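Side-chain contacts in peptidyl-prolyl cis-trans isomerase FKBP13, chloroplastic (Arabidopsis thaliana, PDB 1U79), which catalyses cis-trans isomerisation of proline peptide bonds, accounts for the major such activity of the chloroplast thylakoid lumen and regulates accumulation of the Rieske protein: residues 12-17 and 95-100; 45-50 and 111-116; 68-73 and 119-124. One frame throughout, in Å; residues are numbered along the deposited sequence.

Interaction 1: residues 12-17 and 95-100; sequences SGLAFC and PELAYG
In the turn that carries Leu97 against Leu14, one carbonyl oxygen holds the backbone in shape. Pro95 O accepts from both Ala98 N and Gly100 N, each at 2.9 Å, and the two N-H groups reach it from opposite faces of its carbonyl plane. With one acceptor fixing the turn at two points, Leu97 is presented to the N-terminal part of the chain. Its first torsion (chi1 -56°) turns the side chain away from its own carbonyl and, with CD1 anti to CA, that methyl is carried across to residues 12-17. There it meets two neighbours: Leu14 CB, 3.8 Å from Leu97 CD1, and the hydroxyl Ser12 OG, also 3.8 Å from it. Leu14 thus offers the root of its side chain to Leu97, while its branched end packs on helix 68-75. Residues 95-100 contain the Leu-Ala-Tyr-Gly sequence of the turn that follows strand 88-93 in this FKBP domain; in relatives such as FKBP12 the corresponding tyrosine borders the ligand pocket, and Tyr99 probably has a similar place here. Ser12 OG is hydrogen-bonded to Ser10 OG, so the hydroxyl beside the leucine methyl has a polar partner of its own. Nearer the surface, Glu96 brings a carboxylate oxygen close to a carbonyl: Ser12 O and Glu96 OE2 are 3.0 Å apart, but both are acceptors and no hydrogen bond joins them. If Glu96 is ionised, this approach would probably be mildly unfavourable.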
loop_
_atom_site.group_PDB
_atom_site.type_symbol
_atom_site.label_atom_id
_atom_site.label_comp_id
_atom_site.label_asym_id
_atom_site.label_seq_id
_atom_site.Cartn_x
_atom_site.Cartn_y
_atom_site.Cartn_z
ATOM N N SER A 12 4.899 -2.227 14.180
ATOM C CA SER A 12 3.464 -2.455 14.002
ATOM C C SER A 12 3.094 -3.687 13.190
ATOM O O SER A 12 1.922 -4.050 13.113
ATOM C CB SER A 12 2.841 -1.239 13.333
ATOM O OG SER A 12 3.258 -1.163 11.980
ATOM N N GLY A 13 4.084 -4.326 12.581
ATOM C CA GLY A 13 3.808 -5.481 11.750
ATOM C C GLY A 13 3.851 -5.104 10.276
ATOM O O GLY A 13 4.041 -5.953 9.410
ATOM N N LEU A 14 3.649 -3.824 9.982
ATOM C CA LEU A 14 3.700 -3.357 8.603
ATOM C C LEU A 14 5.131 -3.597 8.139
ATOM O O LEU A 14 6.078 -3.084 8.748
ATOM C CB LEU A 14 3.369 -1.859 8.533
ATOM C CG LEU A 14 3.266 -1.205 7.155
ATOM C CD1 LEU A 14 2.159 -1.867 6.329
ATOM C CD2 LEU A 14 2.977 0.283 7.330
ATOM N N ALA A 15 5.301 -4.366 7.070
ATOM C CA ALA A 15 6.641 -4.657 6.574
ATOM C C ALA A 15 6.822 -4.172 5.145
ATOM O O ALA A 15 5.853 -4.032 4.396
ATOM C CB ALA A 15 6.918 -6.142 6.657
ATOM N N PHE A 16 8.066 -3.920 4.768
ATOM C CA PHE A 16 8.341 -3.427 3.433
ATOM C C PHE A 16 9.708 -3.866 2.937
ATOM O O PHE A 16 10.545 -4.341 3.701
ATOM C CB PHE A 16 8.334 -1.900 3.435
ATOM C CG PHE A 16 9.615 -1.301 3.981
ATOM C CD1 PHE A 16 9.887 -1.331 5.343
ATOM C CD2 PHE A 16 10.578 -0.782 3.119
ATOM C CE1 PHE A 16 11.110 -0.853 5.844
ATOM C CE2 PHE A 16 11.804 -0.303 3.612
ATOM C CZ PHE A 16 12.063 -0.343 4.978
ATOM N N CYS A 17 9.909 -3.688 1.639
ATOM C CA CYS A 17 11.185 -3.941 0.988
ATOM C C CYS A 17 11.173 -2.997 -0.202
ATOM O O CYS A 17 10.195 -2.950 -0.948
ATOM C CB CYS A 17 11.328 -5.396 0.516
ATOM S SG CYS A 17 10.089 -5.953 -0.695
ATOM N N PRO A 95 -3.901 -7.143 8.766
ATOM C CA PRO A 95 -5.310 -6.735 8.697
ATOM C C PRO A 95 -5.641 -5.488 9.511
ATOM O O PRO A 95 -6.470 -4.684 9.102
ATOM C CB PRO A 95 -6.052 -7.960 9.220
ATOM C CG PRO A 95 -5.151 -9.084 8.839
ATOM C CD PRO A 95 -3.786 -8.557 9.160
ATOM N N GLU A 96 -5.004 -5.348 10.670
ATOM C CA GLU A 96 -5.225 -4.202 11.557
ATOM C C GLU A 96 -5.015 -2.865 10.836
ATOM O O GLU A 96 -5.667 -1.872 11.158
ATOM C CB GLU A 96 -4.281 -4.293 12.770
ATOM C CG GLU A 96 -2.798 -4.242 12.397
ATOM C CD GLU A 96 -1.867 -4.719 13.507
ATOM O OE1 GLU A 96 -2.046 -5.855 13.993
ATOM O OE2 GLU A 96 -0.945 -3.961 13.882
ATOM N N LEU A 97 -4.107 -2.846 9.862
ATOM C CA LEU A 97 -3.808 -1.638 9.096
ATOM C C LEU A 97 -4.421 -1.673 7.694
ATOM O O LEU A 97 -4.048 -0.888 6.816
ATOM C CB LEU A 97 -2.293 -1.451 8.990
ATOM C CG LEU A 97 -1.579 -1.401 10.351
ATOM C CD1 LEU A 97 -0.072 -1.305 10.147
ATOM C CD2 LEU A 97 -2.090 -0.212 11.154
ATOM N N ALA A 98 -5.354 -2.595 7.474
ATOM C CA ALA A 98 -6.004 -2.689 6.174
ATOM C C ALA A 98 -7.520 -2.694 6.377
ATOM O O ALA A 98 -8.079 -1.684 6.784
ATOM C CB ALA A 98 -5.539 -3.948 5.429
ATOM N N TYR A 99 -8.180 -3.819 6.123
ATOM C CA TYR A 99 -9.629 -3.887 6.277
ATOM C C TYR A 99 -10.125 -4.685 7.490
ATOM O O TYR A 99 -11.322 -4.957 7.622
ATOM C CB TYR A 99 -10.242 -4.436 4.989
ATOM C CG TYR A 99 -9.907 -3.591 3.783
ATOM C CD1 TYR A 99 -10.505 -2.342 3.596
ATOM C CD2 TYR A 99 -8.967 -4.016 2.848
ATOM C CE1 TYR A 99 -10.171 -1.540 2.506
ATOM C CE2 TYR A 99 -8.623 -3.221 1.756
ATOM C CZ TYR A 99 -9.227 -1.986 1.593
ATOM O OH TYR A 99 -8.877 -1.188 0.530
ATOM N N GLY A 100 -9.208 -5.063 8.373
ATOM C CA GLY A 100 -9.593 -5.792 9.569
ATOM C C GLY A 100 -10.410 -7.057 9.357
ATOM O O GLY A 100 -10.368 -7.664 8.287
#

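Interaction 2: residues 45-50 and 111-116; sequences KVFDSS and CLIPPA
Phe47 turns one face of its ring to Ile113 and its CB to Leu112, so two neighbouring residues of 111-116 meet different parts of one aromatic side chain. Ile113 CD1 stands over the ring, 3.9 Å from the Phe47 centroid and 19° off the normal, a CH-pi contact displaced toward the rim; Phe47 CD1 is 3.7 Å from that methyl. The first torsion of Phe47 (chi1 61°) tucks the ring over its own backbone, flanked by N and C, which turns a ring face to the Ile113 methyl. Leu112 packs at the base of the same side chain, its CG 4.0 Å from Phe47 CB. Its CD2 lies 3.3 Å from Phe47 O, while its other methyl turns to Lys45, whose bent chain crosses the leucine at about a right angle. At the outer end Leu112 CD1 is 4.0 Å from Lys45 NZ, and a water that donates to Leu112 O at 2.8 Å accepts only weakly from Lys45 NZ. Both segments are bulged: Phe47 and Asp48 together face Gly39, and Leu112 and Ile113 together face Ala104. Cys111, next to Leu112, is joined to Cys106 by a disulfide. With Tyr99 against Ile113 and Phe121 against Phe47, this aromatic-aliphatic group is consistent with the pocket wall seen in FKBP12, and probably lines the corresponding pocket here.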
loop_
_atom_site.group_PDB
_atom_site.type_symbol
_atom_site.label_atom_id
_atom_site.label_comp_id
_atom_site.label_asym_id
_atom_site.label_seq_id
_atom_site.Cartn_x
_atom_site.Cartn_y
_atom_site.Cartn_z
ATOM N N LYS A 45 -3.587 -14.282 -5.266
ATOM C CA LYS A 45 -4.769 -13.752 -5.934
ATOM C C LYS A 45 -4.736 -12.227 -5.981
ATOM O O LYS A 45 -4.614 -11.571 -4.948
ATOM C CB LYS A 45 -6.032 -14.224 -5.201
ATOM C CG LYS A 45 -7.345 -14.018 -5.954
ATOM C CD LYS A 45 -7.807 -12.569 -5.945
ATOM C CE LYS A 45 -9.092 -12.403 -6.741
ATOM N NZ LYS A 45 -10.159 -13.315 -6.243
ATOM N N VAL A 46 -4.840 -11.667 -7.184
ATOM C CA VAL A 46 -4.849 -10.217 -7.345
ATOM C C VAL A 46 -6.266 -9.724 -7.092
ATOM O O VAL A 46 -7.191 -10.089 -7.832
ATOM C CB VAL A 46 -4.431 -9.790 -8.775
ATOM C CG1 VAL A 46 -4.560 -8.273 -8.926
ATOM C CG2 VAL A 46 -2.999 -10.216 -9.056
ATOM N N PHE A 47 -6.445 -8.901 -6.060
ATOM C CA PHE A 47 -7.769 -8.376 -5.740
ATOM C C PHE A 47 -8.021 -6.989 -6.303
ATOM O O PHE A 47 -9.148 -6.504 -6.257
ATOM C CB PHE A 47 -8.015 -8.363 -4.217
ATOM C CG PHE A 47 -7.049 -7.495 -3.428
ATOM C CD1 PHE A 47 -7.167 -6.105 -3.427
ATOM C CD2 PHE A 47 -6.028 -8.079 -2.681
ATOM C CE1 PHE A 47 -6.276 -5.303 -2.693
ATOM C CE2 PHE A 47 -5.129 -7.289 -1.944
ATOM C CZ PHE A 47 -5.256 -5.901 -1.952
ATOM N N ASP A 48 -6.979 -6.349 -6.826
ATOM C CA ASP A 48 -7.124 -5.010 -7.379
ATOM C C ASP A 48 -5.789 -4.488 -7.888
ATOM O O ASP A 48 -4.730 -4.867 -7.384
ATOM C CB ASP A 48 -7.670 -4.060 -6.306
ATOM C CG ASP A 48 -7.906 -2.645 -6.829
ATOM O OD1 ASP A 48 -8.195 -2.479 -8.034
ATOM O OD2 ASP A 48 -7.823 -1.693 -6.024
ATOM N N SER A 49 -5.854 -3.632 -8.901
ATOM C CA SER A 49 -4.661 -3.028 -9.466
ATOM C C SER A 49 -5.043 -1.802 -10.275
ATOM O O SER A 49 -6.139 -1.726 -10.844
ATOM C CB SER A 49 -3.902 -4.028 -10.346
ATOM O OG SER A 49 -4.479 -4.158 -11.630
ATOM N N SER A 50 -4.141 -0.828 -10.305
ATOM C CA SER A 50 -4.365 0.398 -11.064
ATOM C C SER A 50 -4.436 0.036 -12.539
ATOM O O SER A 50 -5.211 0.623 -13.301
ATOM C CB SER A 50 -3.206 1.364 -10.837
ATOM O OG SER A 50 -1.964 0.703 -11.066
ATOM N N CYS A 111 -16.398 -11.977 0.867
ATOM C CA CYS A 111 -15.674 -10.782 0.441
ATOM C C CYS A 111 -14.464 -11.023 -0.470
ATOM O O CYS A 111 -13.727 -11.994 -0.293
ATOM C CB CYS A 111 -15.198 -10.024 1.681
ATOM S SG CYS A 111 -16.423 -9.783 3.013
ATOM N N LEU A 112 -14.268 -10.124 -1.432
ATOM C CA LEU A 112 -13.131 -10.188 -2.352
ATOM C C LEU A 112 -11.868 -10.237 -1.492
ATOM O O LEU A 112 -10.917 -10.954 -1.791
ATOM C CB LEU A 112 -13.105 -8.940 -3.238
ATOM C CG LEU A 112 -11.952 -8.829 -4.245
ATOM C CD1 LEU A 112 -12.064 -9.939 -5.269
ATOM C CD2 LEU A 112 -11.992 -7.468 -4.938
ATOM N N ILE A 113 -11.871 -9.436 -0.434
ATOM C CA ILE A 113 -10.775 -9.402 0.529
ATOM C C ILE A 113 -11.364 -10.006 1.796
ATOM O O ILE A 113 -12.129 -9.360 2.510
ATOM C CB ILE A 113 -10.303 -7.964 0.814
ATOM C CG1 ILE A 113 -9.553 -7.419 -0.402
ATOM C CG2 ILE A 113 -9.396 -7.937 2.048
ATOM C CD1 ILE A 113 -9.126 -5.967 -0.249
ATOM N N PRO A 114 -11.043 -11.275 2.070
ATOM C CA PRO A 114 -11.536 -11.980 3.249
ATOM C C PRO A 114 -11.205 -11.278 4.555
ATOM O O PRO A 114 -10.240 -10.498 4.644
ATOM C CB PRO A 114 -10.833 -13.333 3.162
ATOM C CG PRO A 114 -10.621 -13.517 1.701
ATOM C CD PRO A 114 -10.169 -12.153 1.272
ATOM N N PRO A 115 -12.013 -11.537 5.591
ATOM C CA PRO A 115 -11.771 -10.925 6.894
ATOM C C PRO A 115 -10.366 -11.321 7.369
ATOM O O PRO A 115 -9.898 -12.427 7.074
ATOM C CB PRO A 115 -12.852 -11.546 7.773
ATOM C CG PRO A 115 -14.003 -11.773 6.796
ATOM C CD PRO A 115 -13.276 -12.306 5.577
ATOM N N ALA A 116 -9.698 -10.408 8.076
ATOM C CA ALA A 116 -8.373 -10.656 8.645
ATOM C C ALA A 116 -7.304 -10.972 7.616
ATOM O O ALA A 116 -6.380 -11.746 7.884
ATOM C CB ALA A 116 -8.457 -11.792 9.676
HETATM O O HOH W 1 -10.776 -13.521 -2.807
#

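Interaction 3: residues 68-73 and 119-124; sequences KGWDQG and LLFDIE
The FKBP fold wraps a curved antiparallel sheet round one short helix, and Trp70, on helix 68-75, is the side chain that reaches from that helix to Phe121 and Ile123 on strand 119-128. Trp70 and Phe121 form a T-shaped pair in which the indole supplies the edge and the phenylalanine the face. The planes stand at 83°, and the five-membered ring of Trp70 lies with its centroid 4.4 Å from that of Phe121. The indole nitrogen leads the approach: Trp70 NE1 sits 3.2 Å above the Phe121 plane, over the ring centre, and is 3.5 Å from Phe121 CD1. Farther along the same edge, Trp70 CZ2 comes within 3.7 Å of Phe121 CD2. The CB of Phe121 points toward the helix segment, and rotation about the next bond (chi1 -74°) swings the ring off opposite the carbonyl carbon, where it offers its face to the indole edge. Ile123, two residues on and on the same side of the strand, takes a face of the indole. Its CD1 lies 3.9 Å from the centroid of the five-membered ring, 17° off the normal, in a CH-pi contact, and 3.8 Å from Trp70 CE2. Tyr37 meets the tryptophan edge-to-face, and Phe59 is a further aromatic neighbour. In FKBP12 the equivalent tryptophan floors the ligand pocket, and Trp70 is consistent with that role. Were Phe121 cut back to an alanine, the indole N-H edge would probably lose the aromatic face it meets, and a gap would be likely beside Phe47. Buried throughout, the contact places the polar edge of the indole against a pi cloud, which is likely to give the N-H a weakly favourable electrostatic partner, and the Ile123 methyl over one face may limit tilting of the indole.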
loop_
_atom_site.group_PDB
_atom_site.type_symbol
_atom_site.label_atom_id
_atom_site.label_comp_id
_atom_site.label_asym_id
_atom_site.label_seq_id
_atom_site.Cartn_x
_atom_site.Cartn_y
_atom_site.Cartn_z
ATOM N N LYS A 68 -4.639 2.675 6.393
ATOM C CA LYS A 68 -3.510 3.108 7.206
ATOM C C LYS A 68 -2.172 2.532 6.716
ATOM O O LYS A 68 -1.136 3.202 6.756
ATOM C CB LYS A 68 -3.767 2.723 8.666
ATOM C CG LYS A 68 -3.071 3.636 9.662
ATOM C CD LYS A 68 -3.621 3.449 11.068
ATOM C CE LYS A 68 -3.083 4.518 12.003
ATOM N NZ LYS A 68 -3.581 4.340 13.405
ATOM N N GLY A 69 -2.193 1.289 6.251
ATOM C CA GLY A 69 -0.977 0.666 5.752
ATOM C C GLY A 69 -0.366 1.410 4.575
ATOM O O GLY A 69 0.855 1.376 4.380
ATOM N N TRP A 70 -1.203 2.074 3.777
ATOM C CA TRP A 70 -0.702 2.823 2.630
ATOM C C TRP A 70 -0.135 4.154 3.120
ATOM O O TRP A 70 0.940 4.573 2.697
ATOM C CB TRP A 70 -1.814 3.058 1.600
ATOM C CG TRP A 70 -1.853 2.035 0.477
ATOM C CD1 TRP A 70 -1.808 0.671 0.595
ATOM C CD2 TRP A 70 -1.964 2.313 -0.921
ATOM N NE1 TRP A 70 -1.885 0.084 -0.650
ATOM C CE2 TRP A 70 -1.983 1.072 -1.598
ATOM C CE3 TRP A 70 -2.048 3.497 -1.670
ATOM C CZ2 TRP A 70 -2.082 0.981 -2.993
ATOM C CZ3 TRP A 70 -2.147 3.410 -3.052
ATOM C CH2 TRP A 70 -2.163 2.154 -3.702
ATOM N N ASP A 71 -0.847 4.814 4.026
ATOM C CA ASP A 71 -0.359 6.082 4.558
ATOM C C ASP A 71 0.987 5.881 5.243
ATOM O O ASP A 71 1.970 6.562 4.913
ATOM C CB ASP A 71 -1.363 6.694 5.539
ATOM C CG ASP A 71 -2.437 7.527 4.836
ATOM O OD1 ASP A 71 -2.245 7.888 3.666
ATOM O OD2 ASP A 71 -3.470 7.837 5.460
ATOM N N GLN A 72 1.042 4.929 6.169
ATOM C CA GLN A 72 2.271 4.643 6.892
ATOM C C GLN A 72 3.316 4.004 5.980
ATOM O O GLN A 72 4.501 4.315 6.076
ATOM C CB GLN A 72 2.003 3.711 8.082
ATOM C CG GLN A 72 0.917 4.203 9.032
ATOM C CD GLN A 72 0.731 3.284 10.236
ATOM O OE1 GLN A 72 1.261 2.175 10.277
ATOM N NE2 GLN A 72 -0.034 3.744 11.215
ATOM N N GLY A 73 2.861 3.129 5.087
ATOM C CA GLY A 73 3.762 2.434 4.186
ATOM C C GLY A 73 4.416 3.282 3.116
ATOM O O GLY A 73 5.466 2.911 2.597
ATOM N N LEU A 119 -2.431 -8.045 3.456
ATOM C CA LEU A 119 -2.417 -7.649 2.057
ATOM C C LEU A 119 -1.012 -7.386 1.540
ATOM O O LEU A 119 -0.161 -6.862 2.252
ATOM C CB LEU A 119 -3.255 -6.385 1.870
ATOM C CG LEU A 119 -4.671 -6.414 2.444
ATOM C CD1 LEU A 119 -5.376 -5.105 2.100
ATOM C CD2 LEU A 119 -5.442 -7.607 1.867
ATOM N N LEU A 120 -0.763 -7.751 0.295
ATOM C CA LEU A 120 0.537 -7.488 -0.296
ATOM C C LEU A 120 0.320 -6.505 -1.429
ATOM O O LEU A 120 -0.570 -6.704 -2.259
ATOM C CB LEU A 120 1.160 -8.775 -0.851
ATOM C CG LEU A 120 1.753 -9.783 0.140
ATOM C CD1 LEU A 120 2.203 -11.032 -0.619
ATOM C CD2 LEU A 120 2.931 -9.171 0.878
ATOM N N PHE A 121 1.091 -5.425 -1.448
ATOM C CA PHE A 121 0.986 -4.468 -2.542
ATOM C C PHE A 121 2.355 -4.208 -3.134
ATOM O O PHE A 121 3.367 -4.209 -2.421
ATOM C CB PHE A 121 0.440 -3.109 -2.091
ATOM C CG PHE A 121 -1.035 -3.088 -1.785
ATOM C CD1 PHE A 121 -1.499 -3.353 -0.499
ATOM C CD2 PHE A 121 -1.955 -2.747 -2.776
ATOM C CE1 PHE A 121 -2.858 -3.273 -0.196
ATOM C CE2 PHE A 121 -3.318 -2.666 -2.485
ATOM C CZ PHE A 121 -3.770 -2.928 -1.193
ATOM N N ASP A 122 2.380 -4.019 -4.446
ATOM C CA ASP A 122 3.595 -3.639 -5.140
ATOM C C ASP A 122 3.198 -2.210 -5.466
ATOM O O ASP A 122 2.229 -1.980 -6.191
ATOM C CB ASP A 122 3.794 -4.458 -6.413
ATOM C CG ASP A 122 4.926 -5.459 -6.280
ATOM O OD1 ASP A 122 5.228 -5.868 -5.138
ATOM O OD2 ASP A 122 5.510 -5.847 -7.315
ATOM N N ILE A 123 3.902 -1.248 -4.881
ATOM C CA ILE A 123 3.570 0.147 -5.109
ATOM C C ILE A 123 4.622 0.888 -5.918
ATOM O O ILE A 123 5.822 0.807 -5.636
ATOM C CB ILE A 123 3.361 0.888 -3.766
ATOM C CG1 ILE A 123 2.249 0.194 -2.969
ATOM C CG2 ILE A 123 3.010 2.355 -4.024
ATOM C CD1 ILE A 123 1.791 0.941 -1.746
ATOM N N GLU A 124 4.152 1.604 -6.932
ATOM C CA GLU A 124 5.015 2.407 -7.771
ATOM C C GLU A 124 4.617 3.856 -7.538
ATOM O O GLU A 124 3.603 4.331 -8.053
ATOM C CB GLU A 124 4.859 2.011 -9.241
ATOM C CG GLU A 124 5.559 0.693 -9.544
ATOM C CD GLU A 124 5.176 0.100 -10.872
ATOM O OE1 GLU A 124 5.348 0.770 -11.910
ATOM O OE2 GLU A 124 4.706 -1.053 -10.879
#

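Overall arrangement
The centre of interaction 3 is about 1 Å from that of the chain; the centres of interactions 1 and 2 lie about 8 Å and 13 Å from the centre of interaction 3. Interaction 1 joins the central helix through Leu97 O, 2.9 Å from Gly69 N in a probable hydrogen bond, and the strand of interaction 3 through Ala98 CB, 3.5 Å from Leu119 CD1. The aromatic core continues into interaction 2, where Phe47 CZ is 3.4 Å from Phe121 CZ. Interactions 1 and 2 close the circuit: Tyr99 CE2 packs 3.4 Å from Ile113 CD1. By analogy with FKBP12, Trp70, Phe121, Phe47, Ile113 and Tyr99 probably line part of the proline-binding pocket.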